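Local coordinates for cobalamin biosynthesis protein CobN (Mycobacterium tuberculosis, PDB 7C6O), which probably inserts cobalt, as the large subunit of cobaltochelatase, into the corrin ring of hydrogenobyrinic acid a,c-diamide during cobalamin biosynthesis, at the expense of ATP, at residues Leu252-Val257 with Glu316-Ile321; Ala260-Gly265 with Asn841-Asp846; Gln725-Ala730 with Gly831-Leu836. All blocks are in the same frame, centred on the assembly; numbering follows the deposited sequence.

How the contacts relate
The three contacts form a row through the middle of the chain: contacts 1 and 2 lie about 11 Å apart between centres, as do contacts 2 and 3, while contacts 1 and 3 are about 20 Å apart. Contacts 1 and 2 share the long loop between strand 246-249 and helix 274-277; contacts 2 and 3 share the one between helices 807-815 and 853-874. Along the chain, contact 1 alternates with contact 2, and contact 3 is nested inside contact 2. F317 packs on Y843 at one joint, and G265 probably bonds to N834 and G729 at the other, so loops far apart in sequence meet side by side near the middle of the chain.

Contact 1 (Leu252-Val257 with Glu316-Ile321); sequences LAAGGV and EFDGRI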
ATOM      1  N   LEU A 252      -6.283  16.720  11.945  1.00 19.58           N
ATOM      2  CA  LEU A 252      -5.034  16.082  11.554  1.00 20.94           C
ATOM      3  C   LEU A 252      -4.624  15.016  12.570  1.00 17.84           C
ATOM      4  O   LEU A 252      -5.179  14.908  13.667  1.00 17.17           O
ATOM      5  CB  LEU A 252      -3.924  17.125  11.411  1.00 24.08           C
ATOM      6  CG  LEU A 252      -3.684  17.773  10.043  1.00 29.54           C
ATOM      7  CD1 LEU A 252      -4.964  17.908   9.239  1.00 32.62           C
ATOM      8  CD2 LEU A 252      -3.029  19.134  10.230  1.00 33.89           C
ATOM      9  N   ALA A 253      -3.619  14.225  12.190  1.00 18.00           N
ATOM     10  CA  ALA A 253      -3.139  13.147  13.047  1.00 19.26           C
ATOM     11  C   ALA A 253      -2.562  13.699  14.346  1.00 20.94           C
ATOM     12  O   ALA A 253      -2.048  14.820  14.401  1.00 19.35           O
ATOM     13  CB  ALA A 253      -2.082  12.314  12.321  1.00 16.49           C
ATOM     14  N   ALA A 254      -2.636  12.886  15.400  1.00 18.59           N
ATOM     15  CA  ALA A 254      -2.296  13.334  16.742  1.00 21.77           C
ATOM     16  C   ALA A 254      -0.979  12.786  17.274  1.00 22.39           C
ATOM     17  O   ALA A 254      -0.503  13.270  18.306  1.00 25.62           O
ATOM     18  CB  ALA A 254      -3.416  12.956  17.720  1.00 21.31           C
ATOM     19  N   GLY A 255      -0.376  11.798  16.607  1.00 19.40           N
ATOM     20  CA  GLY A 255       0.784  11.132  17.180  1.00 18.41           C
ATOM     21  C   GLY A 255       2.052  11.966  17.164  1.00 18.92           C
ATOM     22  O   GLY A 255       2.953  11.750  17.982  1.00 18.40           O
ATOM     23  N   GLY A 256       2.150  12.917  16.245  1.00 20.31           N
ATOM     24  CA  GLY A 256       3.358  13.712  16.141  1.00 22.82           C
ATOM     25  C   GLY A 256       3.268  14.674  14.978  1.00 23.66           C
ATOM     26  O   GLY A 256       2.208  14.852  14.375  1.00 24.09           O
ATOM     27  N   VAL A 257       4.406  15.293  14.666  1.00 23.40           N
ATOM     28  CA  VAL A 257       4.493  16.281  13.599  1.00 25.56           C
ATOM     29  C   VAL A 257       5.540  15.932  12.552  1.00 26.32           C
ATOM     30  O   VAL A 257       5.674  16.664  11.568  1.00 27.40           O
ATOM     31  CB  VAL A 257       4.756  17.695  14.158  1.00 30.33           C
ATOM     32  CG1 VAL A 257       3.614  18.132  15.059  1.00 30.22           C
ATOM     33  CG2 VAL A 257       6.088  17.744  14.895  1.00 31.29           C
ATOM     34  N   GLU A 316      -3.151   7.503   9.194  1.00 13.53           N
ATOM     35  CA  GLU A 316      -2.941   6.067   9.372  1.00 13.72           C
ATOM     36  C   GLU A 316      -1.891   5.772  10.436  1.00 13.53           C
ATOM     37  O   GLU A 316      -1.930   4.705  11.062  1.00 13.47           O
ATOM     38  CB  GLU A 316      -2.536   5.419   8.044  1.00 14.02           C
ATOM     39  CG  GLU A 316      -3.676   5.277   7.050  1.00 15.09           C
ATOM     40  CD  GLU A 316      -3.215   4.765   5.695  1.00 14.83           C
ATOM     41  OE1 GLU A 316      -1.992   4.770   5.428  1.00 15.77           O
ATOM     42  OE2 GLU A 316      -4.084   4.364   4.893  1.00 14.73           O
ATOM     43  N   PHE A 317      -0.939   6.690  10.646  1.00 11.79           N
ATOM     44  CA  PHE A 317       0.056   6.495  11.698  1.00 14.75           C
ATOM     45  C   PHE A 317      -0.597   6.418  13.072  1.00 14.23           C
ATOM     46  O   PHE A 317      -0.039   5.805  13.990  1.00 16.03           O
ATOM     47  CB  PHE A 317       1.086   7.629  11.684  1.00 15.63           C
ATOM     48  CG  PHE A 317       2.136   7.512  10.607  1.00 17.50           C
ATOM     49  CD1 PHE A 317       1.786   7.449   9.266  1.00 17.36           C
ATOM     50  CD2 PHE A 317       3.481   7.520  10.941  1.00 18.36           C
ATOM     51  CE1 PHE A 317       2.759   7.364   8.285  1.00 15.31           C
ATOM     52  CE2 PHE A 317       4.460   7.437   9.967  1.00 18.18           C
ATOM     53  CZ  PHE A 317       4.098   7.357   8.635  1.00 17.44           C
ATOM     54  N   ASP A 318      -1.767   7.045  13.235  1.00 12.72           N
ATOM     55  CA  ASP A 318      -2.518   7.003  14.485  1.00 14.49           C
ATOM     56  C   ASP A 318      -3.336   5.729  14.661  1.00 16.52           C
ATOM     57  O   ASP A 318      -3.891   5.520  15.747  1.00 17.30           O
ATOM     58  CB  ASP A 318      -3.486   8.186  14.575  1.00 14.58           C
ATOM     59  CG  ASP A 318      -2.803   9.496  14.912  1.00 17.19           C
ATOM     60  OD1 ASP A 318      -1.560   9.580  14.844  1.00 15.70           O
ATOM     61  OD2 ASP A 318      -3.537  10.448  15.250  1.00 19.87           O
ATOM     62  N   GLY A 319      -3.449   4.894  13.632  1.00 17.01           N
ATOM     63  CA  GLY A 319      -4.366   3.771  13.694  1.00 15.13           C
ATOM     64  C   GLY A 319      -5.807   4.119  13.397  1.00 14.98           C
ATOM     65  O   GLY A 319      -6.710   3.366  13.776  1.00 17.17           O
ATOM     66  N   ARG A 320      -6.055   5.240  12.733  1.00 13.82           N
ATOM     67  CA  ARG A 320      -7.413   5.635  12.394  1.00 14.27           C
ATOM     68  C   ARG A 320      -7.940   4.815  11.221  1.00 15.45           C
ATOM     69  O   ARG A 320      -7.184   4.387  10.344  1.00 16.43           O
ATOM     70  CB  ARG A 320      -7.466   7.124  12.051  1.00 14.33           C
ATOM     71  CG  ARG A 320      -7.147   8.037  13.221  1.00 15.13           C
ATOM     72  CD  ARG A 320      -7.117   9.493  12.786  1.00 17.47           C
ATOM     73  NE  ARG A 320      -6.736  10.380  13.882  1.00 18.63           N
ATOM     74  CZ  ARG A 320      -6.590  11.697  13.766  1.00 18.10           C
ATOM     75  NH1 ARG A 320      -6.797  12.292  12.599  1.00 16.90           N
ATOM     76  NH2 ARG A 320      -6.236  12.420  14.819  1.00 18.28           N
ATOM     77  N   ILE A 321      -9.252   4.596  11.221  1.00 12.40           N
ATOM     78  CA  ILE A 321      -9.935   3.946  10.108  1.00 13.06           C
ATOM     79  C   ILE A 321     -10.258   4.993   9.050  1.00 13.62           C
ATOM     80  O   ILE A 321     -10.886   6.016   9.346  1.00 15.38           O
ATOM     81  CB  ILE A 321     -11.210   3.241  10.596  1.00 14.77           C
ATOM     82  CG1 ILE A 321     -10.883   2.246  11.712  1.00 15.33           C
ATOM     83  CG2 ILE A 321     -11.922   2.554   9.445  1.00 13.32           C
ATOM     84  CD1 ILE A 321     -12.112   1.635  12.355  1.00 18.61           C
TER
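D318 and R320 reach from one loop to the backbone of L252-G255, the acid meeting N-H groups and the base a carbonyl. The carboxylate of D318 spans two successive amides. D318 OD2 takes the A254 N-H on its syn lone pair, a short and nearly straight bond (2.6 Å, 171°), whereas the bond from G255 N to D318 OD1 is weak at 3.1 Å; OD1 also accepts from W271. With CG beside the backbone N (chi1 -76°), the carboxylate leans toward this pair of amides, and A254 CB comes within 3.5 Å of D318 OD2. R320 runs fully extended from CG to NE and carries its guanidinium to L252 O, which lies at the guanidinium edge, tilted about 19° from its plane. R320 NH2 donates to L252 O at 2.9 Å from above the carbonyl plane, with a weaker second bond from NH1. A253 CA covers one face of the guanidinium, 3.6 Å from R320 NH2. OD2 of D318 stands 3.4 Å from R320 NH2 but well out of the guanidinium plane, so their attraction is one of charge. Q285 and V251 O hold NH1. Together these bonds tie the loop leaving strand 246-249 to the one entering strand 321-331, strands of one mixed sheet with 283-289 between them.

Contact 2 (Ala260-Gly265 with Asn841-Asp846); sequences AAASAG and NFYSVD. With GOL (glycerol), chain D.
Y843 makes the one direct hydrogen bond between A260-G265 and N841-D846: its OH donates to A262 O at 2.7 Å. The acceptor lies in the plane of the ring, and the hydroxyl approaches almost head-on to the carbonyl (C=O...O angle 160°), tilted 20° from the carbonyl plane. A chi1 of 56° sets the ring between the backbone N and the carbonyl carbon of Y843; its CE1 edge then passes S263 CA, while F317 stacks on the ring.

Van der Waals packing is lighter. S263 CB sits 3.3 Å from S844 O, and A260 CB lies 3.9 Å from D846 OD2.

Two waters bridge the loops. One accepts from A260 N and donates to D846 OD2 at 2.9 Å, an oxygen whose stronger partner is R917 in a salt bridge. The other accepts from A264 N and lies 2.9 Å from S844 O.

A glycerol, probably from the crystallisation liquor, bridges the two loops as well. Its O3 accepts from D846 N at 2.9 Å and pairs with S263 OG at 3.0 Å, while C3 rests on V845 CB; O1 bonds weakly to A260 O, and A849 O binds the molecule too. What results is a loop-to-loop seam near the centre of the CobN chain, with a glycerol site built from both loops.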
ATOM      1  N   ALA A 260       7.759  11.239   8.848  1.00 14.55           N
ATOM      2  CA  ALA A 260       8.886  10.633   8.148  1.00 15.98           C
ATOM      3  C   ALA A 260       9.889   9.990   9.097  1.00 20.24           C
ATOM      4  O   ALA A 260      10.641   9.105   8.679  1.00 22.15           O
ATOM      5  CB  ALA A 260       9.594  11.676   7.281  1.00 16.88           C
ATOM      6  N   ALA A 261       9.925  10.407  10.359  1.00 18.81           N
ATOM      7  CA  ALA A 261      10.865   9.846  11.318  1.00 19.42           C
ATOM      8  C   ALA A 261      10.270   8.703  12.130  1.00 19.11           C
ATOM      9  O   ALA A 261      10.936   8.196  13.039  1.00 21.02           O
ATOM     10  CB  ALA A 261      11.375  10.943  12.257  1.00 22.56           C
ATOM     11  N   ALA A 262       9.043   8.280  11.822  1.00 18.18           N
ATOM     12  CA  ALA A 262       8.336   7.294  12.631  1.00 20.71           C
ATOM     13  C   ALA A 262       7.953   6.037  11.858  1.00 20.67           C
ATOM     14  O   ALA A 262       7.214   5.200  12.391  1.00 18.00           O
ATOM     15  CB  ALA A 262       7.079   7.920  13.245  1.00 22.84           C
ATOM     16  N   SER A 263       8.424   5.875  10.627  1.00 20.98           N
ATOM     17  CA  SER A 263       8.057   4.712   9.832  1.00 16.39           C
ATOM     18  C   SER A 263       9.065   3.591  10.082  1.00 17.73           C
ATOM     19  O   SER A 263       9.864   3.647  11.021  1.00 19.47           O
ATOM     20  CB  SER A 263       7.938   5.096   8.356  1.00 19.33           C
ATOM     21  OG  SER A 263       9.095   5.769   7.901  1.00 22.32           O
ATOM     22  N   ALA A 264       9.027   2.550   9.248  1.00 17.43           N
ATOM     23  CA  ALA A 264       9.876   1.380   9.454  1.00 16.01           C
ATOM     24  C   ALA A 264      11.340   1.782   9.575  1.00 16.42           C
ATOM     25  O   ALA A 264      11.859   2.550   8.759  1.00 14.86           O
ATOM     26  CB  ALA A 264       9.696   0.390   8.303  1.00 17.68           C
ATOM     27  N   GLY A 265      12.001   1.264  10.610  1.00 18.14           N
ATOM     28  CA  GLY A 265      13.378   1.600  10.894  1.00 20.23           C
ATOM     29  C   GLY A 265      13.579   2.883  11.668  1.00 21.49           C
ATOM     30  O   GLY A 265      14.693   3.124  12.157  1.00 20.51           O
ATOM     31  N   ASN A 841      -2.531  -2.819  13.116  1.00 14.41           N
ATOM     32  CA  ASN A 841      -3.123  -2.224  11.916  1.00 13.88           C
ATOM     33  C   ASN A 841      -2.095  -1.272  11.318  1.00 16.43           C
ATOM     34  O   ASN A 841      -2.056  -0.086  11.647  1.00 17.22           O
ATOM     35  CB  ASN A 841      -4.425  -1.515  12.273  1.00 13.99           C
ATOM     36  CG  ASN A 841      -5.100  -0.889  11.070  1.00 13.55           C
ATOM     37  OD1 ASN A 841      -4.787  -1.219   9.926  1.00 14.35           O
ATOM     38  ND2 ASN A 841      -6.036   0.021  11.324  1.00 11.54           N
ATOM     39  N   PHE A 842      -1.255  -1.784  10.418  1.00 14.97           N
ATOM     40  CA  PHE A 842      -0.021  -1.066  10.129  1.00 14.42           C
ATOM     41  C   PHE A 842      -0.266   0.199   9.306  1.00 15.14           C
ATOM     42  O   PHE A 842      -1.280   0.353   8.619  1.00 12.34           O
ATOM     43  CB  PHE A 842       1.023  -1.974   9.444  1.00 13.33           C
ATOM     44  CG  PHE A 842       0.618  -2.560   8.095  1.00 14.34           C
ATOM     45  CD1 PHE A 842       0.285  -1.757   7.013  1.00 12.96           C
ATOM     46  CD2 PHE A 842       0.685  -3.932   7.894  1.00 13.35           C
ATOM     47  CE1 PHE A 842      -0.041  -2.313   5.782  1.00 13.33           C
ATOM     48  CE2 PHE A 842       0.368  -4.496   6.665  1.00 13.58           C
ATOM     49  CZ  PHE A 842       0.005  -3.689   5.611  1.00 13.99           C
ATOM     50  N   TYR A 843       0.679   1.129   9.420  1.00 13.96           N
ATOM     51  CA  TYR A 843       0.813   2.265   8.523  1.00 13.49           C
ATOM     52  C   TYR A 843       2.064   2.066   7.674  1.00 14.56           C
ATOM     53  O   TYR A 843       2.790   1.080   7.822  1.00 17.53           O
ATOM     54  CB  TYR A 843       0.857   3.580   9.308  1.00 14.40           C
ATOM     55  CG  TYR A 843       1.946   3.674  10.357  1.00 15.44           C
ATOM     56  CD1 TYR A 843       3.225   4.110  10.025  1.00 17.14           C
ATOM     57  CD2 TYR A 843       1.690   3.354  11.686  1.00 15.39           C
ATOM     58  CE1 TYR A 843       4.220   4.211  10.983  1.00 16.02           C
ATOM     59  CE2 TYR A 843       2.680   3.456  12.651  1.00 15.55           C
ATOM     60  CZ  TYR A 843       3.942   3.886  12.294  1.00 17.63           C
ATOM     61  OH  TYR A 843       4.929   3.989  13.251  1.00 18.82           O
ATOM     62  N   SER A 844       2.321   3.010   6.766  1.00 13.85           N
ATOM     63  CA  SER A 844       3.430   2.854   5.838  1.00 16.96           C
ATOM     64  C   SER A 844       4.371   4.039   5.991  1.00 18.39           C
ATOM     65  O   SER A 844       5.151   4.090   6.953  1.00 16.60           O
ATOM     66  CB  SER A 844       2.918   2.670   4.405  1.00 13.10           C
ATOM     67  OG  SER A 844       2.037   3.713   4.028  1.00 14.71           O
ATOM     68  N   VAL A 845       4.346   5.001   5.068  1.00 17.30           N
ATOM     69  CA  VAL A 845       5.368   6.036   4.994  1.00 16.22           C
ATOM     70  C   VAL A 845       4.718   7.395   4.779  1.00 14.63           C
ATOM     71  O   VAL A 845       3.560   7.504   4.368  1.00 15.15           O
ATOM     72  CB  VAL A 845       6.383   5.756   3.862  1.00 15.58           C
ATOM     73  CG1 VAL A 845       7.110   4.442   4.107  1.00 17.28           C
ATOM     74  CG2 VAL A 845       5.687   5.747   2.505  1.00 14.52           C
ATOM     75  N   ASP A 846       5.483   8.435   5.076  1.00 14.42           N
ATOM     76  CA  ASP A 846       5.136   9.786   4.662  1.00 15.31           C
ATOM     77  C   ASP A 846       5.331   9.862   3.156  1.00 12.91           C
ATOM     78  O   ASP A 846       6.478   9.799   2.691  1.00 14.45           O
ATOM     79  CB  ASP A 846       6.013  10.812   5.390  1.00 17.27           C
ATOM     80  CG  ASP A 846       5.735  12.248   4.964  1.00 18.92           C
ATOM     81  OD1 ASP A 846       4.835  12.487   4.133  1.00 19.62           O
ATOM     82  OD2 ASP A 846       6.433  13.152   5.470  1.00 21.18           O
TER
HETATM   83  C1  GOL D1203      11.265   8.054   5.929  1.00 30.88           C
HETATM   84  O1  GOL D1203      12.160   9.098   6.113  1.00 39.47           O
HETATM   85  C2  GOL D1203      10.214   8.533   4.931  1.00 31.49           C
HETATM   86  O2  GOL D1203      10.727   8.620   3.649  1.00 40.90           O
HETATM   87  C3  GOL D1203       9.097   7.490   5.031  1.00 25.87           C
HETATM   88  O3  GOL D1203       8.211   7.914   6.020  1.00 17.96           O
HETATM   89  O   HOH W   1       7.607  14.170   7.917  1.00 18.91           O
HETATM   90  O   HOH W   2       6.604   1.760   7.795  1.00 15.99           O

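Contact 3 (Gln725-Ala730 with Gly831-Leu836); sequences QLFGGA and GLVNVL
Q725, L726 and F727 lead into a type I' beta turn, F727 to A730, and pack on G831-V833 at the start of the 3-10 segment 833-835. One hydrogen bond joins the backbones directly: L726 N donates to G831 O at 2.9 Å, entering along a lone pair, within the plane of the carbonyl. Q725 comes over the same glycine, which has a positive phi. Its chain is bent at chi2 (-62°), which folds the amide back until Q725 OE1 lies 3.4 Å from both G831 CA and V833 CG2; NE2 is held by I720 O.

F727 N bonds A730 O and A730 N bonds F727 O, the pattern of a two-residue hairpin loop with a type I' turn; across the contact, water links the segments. One water donates to Q725 OE1 at 2.7 Å and accepts from V833 N. A second donates to L726 O (2.8 Å) and accepts from N834 N (3.0 Å), linking the turn's approach to the 3-10 segment.

Two apolar contacts add to this. L726 and L832 run alongside each other in the same direction, their CD2 methyls 4.0 Å apart. V833 CB approaches the F727 ring obliquely, 4.4 Å from F727 CD1; F792 of helix 784-801 meets that ring edge-to-face and also touches Q725 and V833.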
ATOM      1  N   GLN A 725      21.151  -3.301  11.018  1.00 24.82           N
ATOM      2  CA  GLN A 725      19.892  -2.850  11.593  1.00 22.21           C
ATOM      3  C   GLN A 725      19.721  -1.345  11.442  1.00 21.42           C
ATOM      4  O   GLN A 725      20.591  -0.569  11.851  1.00 19.55           O
ATOM      5  CB  GLN A 725      19.807  -3.241  13.070  1.00 19.22           C
ATOM      6  CG  GLN A 725      19.931  -4.735  13.332  1.00 18.79           C
ATOM      7  CD  GLN A 725      18.825  -5.546  12.677  1.00 20.11           C
ATOM      8  OE1 GLN A 725      17.751  -5.024  12.364  1.00 20.17           O
ATOM      9  NE2 GLN A 725      19.086  -6.831  12.464  1.00 19.84           N
ATOM     10  N   LEU A 726      18.604  -0.944  10.842  1.00 16.86           N
ATOM     11  CA  LEU A 726      18.107   0.422  10.953  1.00 19.16           C
ATOM     12  C   LEU A 726      17.124   0.438  12.116  1.00 21.98           C
ATOM     13  O   LEU A 726      16.013  -0.090  12.007  1.00 19.24           O
ATOM     14  CB  LEU A 726      17.444   0.878   9.655  1.00 17.95           C
ATOM     15  CG  LEU A 726      16.896   2.307   9.638  1.00 18.24           C
ATOM     16  CD1 LEU A 726      18.019   3.325   9.806  1.00 23.15           C
ATOM     17  CD2 LEU A 726      16.125   2.568   8.357  1.00 20.14           C
ATOM     18  N   PHE A 727      17.544   1.014  13.238  1.00 19.82           N
ATOM     19  CA  PHE A 727      16.752   0.978  14.459  1.00 22.55           C
ATOM     20  C   PHE A 727      16.832   2.338  15.131  1.00 22.41           C
ATOM     21  O   PHE A 727      17.929   2.874  15.321  1.00 23.35           O
ATOM     22  CB  PHE A 727      17.246  -0.123  15.405  1.00 22.33           C
ATOM     23  CG  PHE A 727      16.308  -0.408  16.543  1.00 27.58           C
ATOM     24  CD1 PHE A 727      15.235  -1.268  16.373  1.00 26.66           C
ATOM     25  CD2 PHE A 727      16.499   0.181  17.780  1.00 30.90           C
ATOM     26  CE1 PHE A 727      14.368  -1.533  17.417  1.00 27.68           C
ATOM     27  CE2 PHE A 727      15.636  -0.079  18.829  1.00 30.76           C
ATOM     28  CZ  PHE A 727      14.571  -0.939  18.648  1.00 28.25           C
ATOM     29  N   GLY A 728      15.675   2.892  15.487  1.00 22.02           N
ATOM     30  CA  GLY A 728      15.642   4.251  15.996  1.00 24.59           C
ATOM     31  C   GLY A 728      16.216   5.264  15.034  1.00 26.16           C
ATOM     32  O   GLY A 728      16.753   6.289  15.466  1.00 25.60           O
ATOM     33  N   GLY A 729      16.125   4.996  13.733  1.00 24.48           N
ATOM     34  CA  GLY A 729      16.694   5.878  12.735  1.00 23.55           C
ATOM     35  C   GLY A 729      18.202   5.866  12.645  1.00 25.93           C
ATOM     36  O   GLY A 729      18.768   6.724  11.963  1.00 26.72           O
ATOM     37  N   ALA A 730      18.873   4.917  13.299  1.00 25.12           N
ATOM     38  CA  ALA A 730      20.328   4.869  13.334  1.00 28.18           C
ATOM     39  C   ALA A 730      20.828   3.502  12.883  1.00 27.10           C
ATOM     40  O   ALA A 730      20.096   2.509  12.903  1.00 25.12           O
ATOM     41  CB  ALA A 730      20.866   5.183  14.737  1.00 30.40           C
ATOM     42  N   GLY A 831      16.522  -5.394   8.000  1.00 18.07           N
ATOM     43  CA  GLY A 831      17.016  -4.515   9.044  1.00 19.36           C
ATOM     44  C   GLY A 831      15.979  -3.583   9.625  1.00 18.74           C
ATOM     45  O   GLY A 831      16.324  -2.488  10.078  1.00 17.11           O
ATOM     46  N   LEU A 832      14.712  -3.989   9.628  1.00 18.28           N
ATOM     47  CA  LEU A 832      13.603  -3.146  10.076  1.00 14.17           C
ATOM     48  C   LEU A 832      12.842  -3.886  11.174  1.00 16.95           C
ATOM     49  O   LEU A 832      11.707  -4.331  10.974  1.00 19.29           O
ATOM     50  CB  LEU A 832      12.683  -2.788   8.890  1.00 13.98           C
ATOM     51  CG  LEU A 832      13.360  -2.168   7.666  1.00 14.94           C
ATOM     52  CD1 LEU A 832      12.387  -2.078   6.497  1.00 14.20           C
ATOM     53  CD2 LEU A 832      13.921  -0.794   7.996  1.00 16.53           C
ATOM     54  N   VAL A 833      13.468  -4.008  12.348  1.00 15.89           N
ATOM     55  CA  VAL A 833      12.881  -4.812  13.414  1.00 17.39           C
ATOM     56  C   VAL A 833      11.612  -4.164  13.971  1.00 15.19           C
ATOM     57  O   VAL A 833      10.723  -4.865  14.471  1.00 16.94           O
ATOM     58  CB  VAL A 833      13.940  -5.072  14.506  1.00 20.22           C
ATOM     59  CG1 VAL A 833      13.308  -5.574  15.801  1.00 22.26           C
ATOM     60  CG2 VAL A 833      14.961  -6.090  14.008  1.00 22.54           C
ATOM     61  N   ASN A 834      11.471  -2.839  13.860  1.00 15.60           N
ATOM     62  CA  ASN A 834      10.290  -2.221  14.460  1.00 13.96           C
ATOM     63  C   ASN A 834       9.001  -2.488  13.679  1.00 17.94           C
ATOM     64  O   ASN A 834       7.945  -2.002  14.103  1.00 19.40           O
ATOM     65  CB  ASN A 834      10.505  -0.711  14.647  1.00 17.21           C
ATOM     66  CG  ASN A 834      10.411   0.080  13.351  1.00 18.54           C
ATOM     67  OD1 ASN A 834      10.557  -0.460  12.257  1.00 20.84           O
ATOM     68  ND2 ASN A 834      10.184   1.382  13.479  1.00 17.81           N
ATOM     69  N   VAL A 835       9.036  -3.245  12.577  1.00 16.68           N
ATOM     70  CA  VAL A 835       7.783  -3.717  11.992  1.00 16.09           C
ATOM     71  C   VAL A 835       7.166  -4.800  12.865  1.00 17.45           C
ATOM     72  O   VAL A 835       5.974  -5.103  12.733  1.00 17.86           O
ATOM     73  CB  VAL A 835       7.971  -4.225  10.548  1.00 13.99           C
ATOM     74  CG1 VAL A 835       8.651  -3.166   9.689  1.00 13.78           C
ATOM     75  CG2 VAL A 835       8.741  -5.548  10.523  1.00 13.93           C
ATOM     76  N   LEU A 836       7.952  -5.390  13.755  1.00 16.10           N
ATOM     77  CA  LEU A 836       7.513  -6.282  14.812  1.00 13.82           C
ATOM     78  C   LEU A 836       7.262  -5.480  16.086  1.00 15.17           C
ATOM     79  O   LEU A 836       7.952  -4.487  16.346  1.00 14.36           O
ATOM     80  CB  LEU A 836       8.564  -7.360  15.070  1.00 15.16           C
ATOM     81  CG  LEU A 836       9.099  -8.069  13.821  1.00 15.30           C
ATOM     82  CD1 LEU A 836      10.187  -9.082  14.175  1.00 14.95           C
ATOM     83  CD2 LEU A 836       7.963  -8.740  13.060  1.00 16.86           C
TER
HETATM   84  O   HOH W   3      16.101  -2.985  13.061  1.00 20.24           O
HETATM   85  O   HOH W   4      13.553  -0.758  13.154  1.00 18.94           O